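Local coordinates for protein choline kinase (Cryptosporidium parvum, PDB 3MES) that probably transfers phosphate from ATP to choline, and perhaps to ethanolamine, in a magnesium-dependent kinase reaction, at residues G64-K76 and L82-E94. Residues are numbered along the deposited sequence; the frame is centred on the assembly and turned at random.
Sequences GWKEINESYIEVK and LTNQLFVVSIVNE. With ADP (adenosine-5'-diphosphate), chain I; PT3 (N-propyl-tartramic acid), chain L.
Tyr-72 O accepts a hydrogen bond from Val-92 N, just beyond the end of strand 85-91, at 2.9 Å and with an N-H...O angle of 164°; the CA-H of Ile-91 adds a weaker CA-H...O contact, its CA 3.3 Å from the same Tyr-72 O. This is the start of a beta hairpin, strands 73-78 and 85-91, at one edge of the five-stranded antiparallel sheet in the N-terminal lobe of the kinase-like fold. Glu-74 and Ser-90 then bond N to O in both directions, as do Lys-76 and Val-88, while Ile-73/Ile-91 and Val-75/Val-89 form the non-hydrogen-bonded pairs.

The Trp-65 ring packs against the face that carries Ile-73, Val-75, Val-89 and Ile-91, its NE1 bonded to His-102 O. Ile-91 CD1 sits over the six-membered ring, 3.8 Å from its centroid and only 6° off the normal, a clear CH-pi contact. A bend at chi2 (-58°) folds that methyl inward, where it also meets Ile-73 CG1 and, tip to tip, Ile-68 CD1. Val-89 CG1 touches both Trp-65 CZ3 and Ile-73 CG2, 3.6 Å from each, and Val-89 O lies at the indole edge. On the opposite face, with Glu-74 and Ser-90, a water lies 2.9 Å from both Glu-74 OE2 and Ser-90 OG.

The hairpin leads into the nucleotide site. Leu-86 lies against the ADP with CD1, and the backbone N-H groups of Leu-82, Thr-83 and Asn-84 converge on one beta-phosphate oxygen, O1B, the bond from Thr-83 N being 2.6 Å. Asn-84 ND2 adds a weak bond to the neighbouring oxygen, O2B, at 3.0 Å.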
loop_
_atom_site.group_PDB
_atom_site.type_symbol
_atom_site.label_atom_id
_atom_site.label_comp_id
_atom_site.label_asym_id
_atom_site.label_seq_id
_atom_site.Cartn_x
_atom_site.Cartn_y
_atom_site.Cartn_z
ATOM N N GLY B 64 4.024 -22.516 20.862
ATOM C CA GLY B 64 5.375 -22.840 20.418
ATOM C C GLY B 64 6.456 -22.505 21.430
ATOM O O GLY B 64 7.574 -23.023 21.352
ATOM N N TRP B 65 6.122 -21.640 22.385
ATOM C CA TRP B 65 7.089 -21.158 23.368
ATOM C C TRP B 65 7.200 -22.093 24.566
ATOM O O TRP B 65 8.146 -22.003 25.350
ATOM C CB TRP B 65 6.700 -19.759 23.851
ATOM C CG TRP B 65 6.959 -18.667 22.857
ATOM C CD1 TRP B 65 6.728 -18.708 21.513
ATOM C CD2 TRP B 65 7.476 -17.358 23.136
ATOM N NE1 TRP B 65 7.082 -17.511 20.936
ATOM C CE2 TRP B 65 7.542 -16.666 21.911
ATOM C CE3 TRP B 65 7.893 -16.709 24.302
ATOM C CZ2 TRP B 65 8.009 -15.357 21.818
ATOM C CZ3 TRP B 65 8.355 -15.410 24.209
ATOM C CH2 TRP B 65 8.411 -14.747 22.975
ATOM N N LYS B 66 6.226 -22.985 24.708
ATOM C CA LYS B 66 6.167 -23.887 25.854
ATOM C C LYS B 66 7.523 -24.510 26.198
ATOM O O LYS B 66 7.965 -24.450 27.344
ATOM C CB LYS B 66 5.130 -24.987 25.612
ATOM C CG LYS B 66 4.782 -25.797 26.848
ATOM C CD LYS B 66 4.005 -24.960 27.858
ATOM C CE LYS B 66 3.493 -25.817 29.008
ATOM N NZ LYS B 66 2.657 -25.034 29.963
ATOM N N GLU B 67 8.182 -25.098 25.207
ATOM C CA GLU B 67 9.402 -25.866 25.459
ATOM C C GLU B 67 10.697 -25.067 25.330
ATOM O O GLU B 67 11.781 -25.601 25.552
ATOM C CB GLU B 67 9.457 -27.096 24.546
ATOM C CG GLU B 67 8.506 -28.202 24.964
ATOM C CD GLU B 67 8.733 -28.640 26.398
ATOM O OE1 GLU B 67 9.869 -29.057 26.719
ATOM O OE2 GLU B 67 7.779 -28.565 27.205
ATOM N N ILE B 68 10.586 -23.792 24.974
ATOM C CA ILE B 68 11.767 -22.960 24.773
ATOM C C ILE B 68 12.440 -22.598 26.095
ATOM O O ILE B 68 11.787 -22.111 27.020
ATOM C CB ILE B 68 11.422 -21.667 24.009
ATOM C CG1 ILE B 68 10.858 -21.998 22.625
ATOM C CG2 ILE B 68 12.647 -20.775 23.896
ATOM C CD1 ILE B 68 10.455 -20.777 21.814
ATOM N N ASN B 69 13.746 -22.836 26.178
ATOM C CA ASN B 69 14.508 -22.513 27.379
ATOM C C ASN B 69 14.615 -21.006 27.590
ATOM O O ASN B 69 14.852 -20.248 26.645
ATOM C CB ASN B 69 15.903 -23.136 27.319
ATOM C CG ASN B 69 16.682 -22.946 28.609
ATOM O OD1 ASN B 69 17.627 -22.157 28.667
ATOM N ND2 ASN B 69 16.281 -23.660 29.655
ATOM N N GLU B 70 14.444 -20.577 28.835
ATOM C CA GLU B 70 14.424 -19.154 29.154
ATOM C C GLU B 70 15.696 -18.440 28.692
ATOM O O GLU B 70 15.685 -17.233 28.445
ATOM C CB GLU B 70 14.216 -18.946 30.656
ATOM C CG GLU B 70 13.261 -19.941 31.301
ATOM C CD GLU B 70 13.894 -21.308 31.506
ATOM O OE1 GLU B 70 13.985 -21.759 32.668
ATOM O OE2 GLU B 70 14.311 -21.930 30.506
ATOM N N SER B 71 16.788 -19.188 28.572
ATOM C CA SER B 71 18.066 -18.600 28.183
ATOM C C SER B 71 18.027 -18.037 26.763
ATOM O O SER B 71 18.889 -17.248 26.378
ATOM C CB SER B 71 19.197 -19.622 28.313
ATOM O OG SER B 71 19.234 -20.490 27.196
ATOM N N TYR B 72 17.025 -18.446 25.990
ATOM C CA TYR B 72 16.885 -17.988 24.608
ATOM C C TYR B 72 15.819 -16.906 24.486
ATOM O O TYR B 72 15.459 -16.493 23.384
ATOM C CB TYR B 72 16.554 -19.160 23.682
ATOM C CG TYR B 72 17.584 -20.264 23.714
ATOM C CD1 TYR B 72 18.822 -20.100 23.107
ATOM C CD2 TYR B 72 17.320 -21.470 24.350
ATOM C CE1 TYR B 72 19.769 -21.104 23.136
ATOM C CE2 TYR B 72 18.260 -22.481 24.383
ATOM C CZ TYR B 72 19.484 -22.293 23.774
ATOM O OH TYR B 72 20.427 -23.295 23.803
ATOM N N ILE B 73 15.317 -16.450 25.628
ATOM C CA ILE B 73 14.301 -15.409 25.655
ATOM C C ILE B 73 14.851 -14.138 26.287
ATOM O O ILE B 73 15.455 -14.180 27.359
ATOM C CB ILE B 73 13.062 -15.860 26.446
ATOM C CG1 ILE B 73 12.554 -17.203 25.920
ATOM C CG2 ILE B 73 11.973 -14.799 26.377
ATOM C CD1 ILE B 73 11.411 -17.784 26.724
ATOM N N GLU B 74 14.643 -13.005 25.624
ATOM C CA GLU B 74 15.079 -11.731 26.179
ATOM C C GLU B 74 13.909 -10.773 26.367
ATOM O O GLU B 74 13.166 -10.491 25.427
ATOM C CB GLU B 74 16.143 -11.078 25.296
ATOM C CG GLU B 74 15.573 -10.305 24.122
ATOM C CD GLU B 74 16.365 -9.052 23.810
ATOM O OE1 GLU B 74 17.319 -8.750 24.558
ATOM O OE2 GLU B 74 16.028 -8.365 22.823
ATOM N N VAL B 75 13.751 -10.279 27.590
ATOM C CA VAL B 75 12.756 -9.262 27.889
ATOM C C VAL B 75 13.428 -7.897 27.949
ATOM O O VAL B 75 14.341 -7.683 28.746
ATOM C CB VAL B 75 12.068 -9.522 29.238
ATOM C CG1 VAL B 75 11.210 -8.329 29.637
ATOM C CG2 VAL B 75 11.239 -10.794 29.179
ATOM N N LYS B 76 12.979 -6.972 27.108
ATOM C CA LYS B 76 13.558 -5.638 27.102
ATOM C C LYS B 76 12.459 -4.579 27.140
ATOM O O LYS B 76 11.676 -4.443 26.200
ATOM C CB LYS B 76 14.473 -5.454 25.886
ATOM C CG LYS B 76 14.015 -4.405 24.894
ATOM C CD LYS B 76 14.495 -3.020 25.322
ATOM C CE LYS B 76 14.038 -1.943 24.341
ATOM N NZ LYS B 76 14.790 -1.991 23.055
ATOM N N LEU B 82 3.349 6.103 27.331
ATOM C CA LEU B 82 2.943 7.224 28.172
ATOM C C LEU B 82 2.191 6.771 29.424
ATOM O O LEU B 82 2.086 7.520 30.395
ATOM C CB LEU B 82 2.071 8.185 27.361
ATOM C CG LEU B 82 2.184 9.679 27.663
ATOM C CD1 LEU B 82 3.647 10.111 27.660
ATOM C CD2 LEU B 82 1.383 10.484 26.646
ATOM N N THR B 83 1.675 5.544 29.399
ATOM C CA THR B 83 0.818 5.052 30.475
ATOM C C THR B 83 1.203 3.662 30.969
ATOM O O THR B 83 1.325 3.432 32.170
ATOM C CB THR B 83 -0.655 4.985 30.029
ATOM O OG1 THR B 83 -1.133 6.301 29.737
ATOM C CG2 THR B 83 -1.512 4.368 31.121
ATOM N N ASN B 84 1.376 2.735 30.034
ATOM C CA ASN B 84 1.552 1.329 30.376
ATOM C C ASN B 84 3.005 0.878 30.361
ATOM O O ASN B 84 3.870 1.550 29.801
ATOM C CB ASN B 84 0.727 0.454 29.430
ATOM C CG ASN B 84 -0.739 0.839 29.414
ATOM O OD1 ASN B 84 -1.419 0.782 30.438
ATOM N ND2 ASN B 84 -1.233 1.234 28.246
ATOM N N GLN B 85 3.265 -0.266 30.986
ATOM C CA GLN B 85 4.590 -0.866 30.960
ATOM C C GLN B 85 4.693 -1.789 29.754
ATOM O O GLN B 85 4.002 -2.801 29.677
ATOM C CB GLN B 85 4.855 -1.649 32.244
ATOM C CG GLN B 85 4.685 -0.840 33.518
ATOM C CD GLN B 85 5.013 -1.646 34.761
ATOM O OE1 GLN B 85 6.108 -2.196 34.885
ATOM N NE2 GLN B 85 4.066 -1.718 35.690
ATOM N N LEU B 86 5.552 -1.430 28.807
ATOM C CA LEU B 86 5.686 -2.199 27.580
ATOM C C LEU B 86 7.012 -2.943 27.532
ATOM O O LEU B 86 8.051 -2.419 27.934
ATOM C CB LEU B 86 5.546 -1.290 26.356
ATOM C CG LEU B 86 4.266 -0.451 26.269
ATOM C CD1 LEU B 86 4.205 0.301 24.944
ATOM C CD2 LEU B 86 3.028 -1.318 26.451
ATOM N N PHE B 87 6.968 -4.172 27.037
ATOM C CA PHE B 87 8.169 -4.979 26.895
ATOM C C PHE B 87 8.167 -5.667 25.543
ATOM O O PHE B 87 7.140 -6.174 25.098
ATOM C CB PHE B 87 8.244 -6.041 27.997
ATOM C CG PHE B 87 8.172 -5.484 29.390
ATOM C CD1 PHE B 87 9.327 -5.145 30.076
ATOM C CD2 PHE B 87 6.949 -5.317 30.019
ATOM C CE1 PHE B 87 9.263 -4.637 31.363
ATOM C CE2 PHE B 87 6.878 -4.812 31.306
ATOM C CZ PHE B 87 8.036 -4.471 31.979
ATOM N N VAL B 88 9.320 -5.680 24.887
ATOM C CA VAL B 88 9.483 -6.486 23.694
ATOM C C VAL B 88 10.160 -7.790 24.093
ATOM O O VAL B 88 11.303 -7.792 24.552
ATOM C CB VAL B 88 10.312 -5.772 22.620
ATOM C CG1 VAL B 88 10.278 -6.564 21.326
ATOM C CG2 VAL B 88 9.784 -4.364 22.393
ATOM N N VAL B 89 9.440 -8.895 23.935
ATOM C CA VAL B 89 9.961 -10.204 24.302
ATOM C C VAL B 89 10.317 -10.993 23.051
ATOM O O VAL B 89 9.438 -11.397 22.291
ATOM C CB VAL B 89 8.945 -11.000 25.139
ATOM C CG1 VAL B 89 9.561 -12.307 25.614
ATOM C CG2 VAL B 89 8.464 -10.168 26.320
ATOM N N SER B 90 11.610 -11.209 22.842
ATOM C CA SER B 90 12.084 -11.867 21.631
ATOM C C SER B 90 12.739 -13.212 21.916
ATOM O O SER B 90 13.204 -13.473 23.024
ATOM C CB SER B 90 13.079 -10.967 20.896
ATOM O OG SER B 90 12.543 -9.675 20.683
ATOM N N ILE B 91 12.762 -14.065 20.898
ATOM C CA ILE B 91 13.561 -15.279 20.928
ATOM C C ILE B 91 14.860 -14.983 20.187
ATOM O O ILE B 91 14.842 -14.648 19.004
ATOM C CB ILE B 91 12.838 -16.453 20.246
ATOM C CG1 ILE B 91 11.478 -16.698 20.905
ATOM C CG2 ILE B 91 13.692 -17.707 20.296
ATOM C CD1 ILE B 91 11.555 -16.986 22.389
ATOM N N VAL B 92 15.983 -15.099 20.887
ATOM C CA VAL B 92 17.271 -14.687 20.334
ATOM C C VAL B 92 18.002 -15.801 19.586
ATOM O O VAL B 92 19.036 -15.559 18.963
ATOM C CB VAL B 92 18.195 -14.119 21.429
ATOM C CG1 VAL B 92 17.681 -12.768 21.908
ATOM C CG2 VAL B 92 18.313 -15.100 22.587
ATOM N N ASN B 93 17.468 -17.017 19.650
ATOM C CA ASN B 93 18.055 -18.144 18.929
ATOM C C ASN B 93 17.334 -18.407 17.611
ATOM O O ASN B 93 16.133 -18.674 17.594
ATOM C CB ASN B 93 18.041 -19.406 19.793
ATOM C CG ASN B 93 18.564 -20.627 19.052
ATOM O OD1 ASN B 93 18.659 -21.718 19.616
ATOM N ND2 ASN B 93 18.906 -20.447 17.783
ATOM N N GLU B 94 18.074 -18.333 16.508
ATOM C CA GLU B 94 17.498 -18.548 15.184
ATOM C C GLU B 94 17.125 -20.011 14.962
ATOM O O GLU B 94 16.196 -20.316 14.209
ATOM C CB GLU B 94 18.466 -18.079 14.095
ATOM C CG GLU B 94 18.830 -16.605 14.185
ATOM C CD GLU B 94 19.853 -16.197 13.142
ATOM O OE1 GLU B 94 20.503 -17.097 12.565
ATOM O OE2 GLU B 94 20.007 -14.980 12.898
HETATM P PB ADP I . 0.863 3.897 26.000
HETATM O O1B ADP I . 1.617 3.920 27.309
HETATM O O2B ADP I . -0.315 2.954 25.973
HETATM O O3B ADP I . 0.588 5.269 25.428
HETATM P PA ADP I . 1.662 3.089 23.405
HETATM O O1A ADP I . 1.249 4.428 22.842
HETATM O O2A ADP I . 0.820 1.864 23.158
HETATM O O3A ADP I . 1.918 3.226 24.990
HETATM O "O5'" ADP I . 3.162 2.792 22.913
HETATM C "C5'" ADP I . 3.400 2.044 21.731
HETATM C "C4'" ADP I . 4.799 2.379 21.251
HETATM O "O4'" ADP I . 5.649 1.260 21.491
HETATM C "C3'" ADP I . 4.793 2.633 19.755
HETATM O "O3'" ADP I . 5.290 3.944 19.485
HETATM C "C2'" ADP I . 5.707 1.585 19.164
HETATM O "O2'" ADP I . 6.965 2.183 18.848
HETATM C "C1'" ADP I . 5.873 0.559 20.271
HETATM N N9 ADP I . 4.822 -0.477 20.143
HETATM C C8 ADP I . 3.667 -0.514 20.835
HETATM N N7 ADP I . 2.919 -1.593 20.490
HETATM C C5 ADP I . 3.607 -2.270 19.552
HETATM C C6 ADP I . 3.394 -3.503 18.758
HETATM N N6 ADP I . 2.267 -4.241 18.906
HETATM N N1 ADP I . 4.362 -3.863 17.885
HETATM C C2 ADP I . 5.485 -3.135 17.732
HETATM N N3 ADP I . 5.748 -2.009 18.418
HETATM C C4 ADP I . 4.861 -1.532 19.326
HETATM O O1 PT3 L . -0.401 7.176 22.345
HETATM O O11 PT3 L . -0.460 7.957 24.436
HETATM C C1 PT3 L . -0.033 7.945 23.261
HETATM C C2 PT3 L . 1.026 8.978 22.891
HETATM O O2 PT3 L . 1.420 9.734 24.039
HETATM C C3 PT3 L . 0.424 9.901 21.836
HETATM O O3 PT3 L . 0.441 11.254 22.295
HETATM C C4 PT3 L . 1.258 9.758 20.573
HETATM O O41 PT3 L . 0.736 9.825 19.463
HETATM N N4 PT3 L . 2.551 9.526 20.791
HETATM C C41 PT3 L . 3.509 9.341 19.691
HETATM C C42 PT3 L . 4.937 9.512 20.212
HETATM C C43 PT3 L . 5.648 10.656 19.488
HETATM O O HOH W 1 13.189 -8.234 23.133
#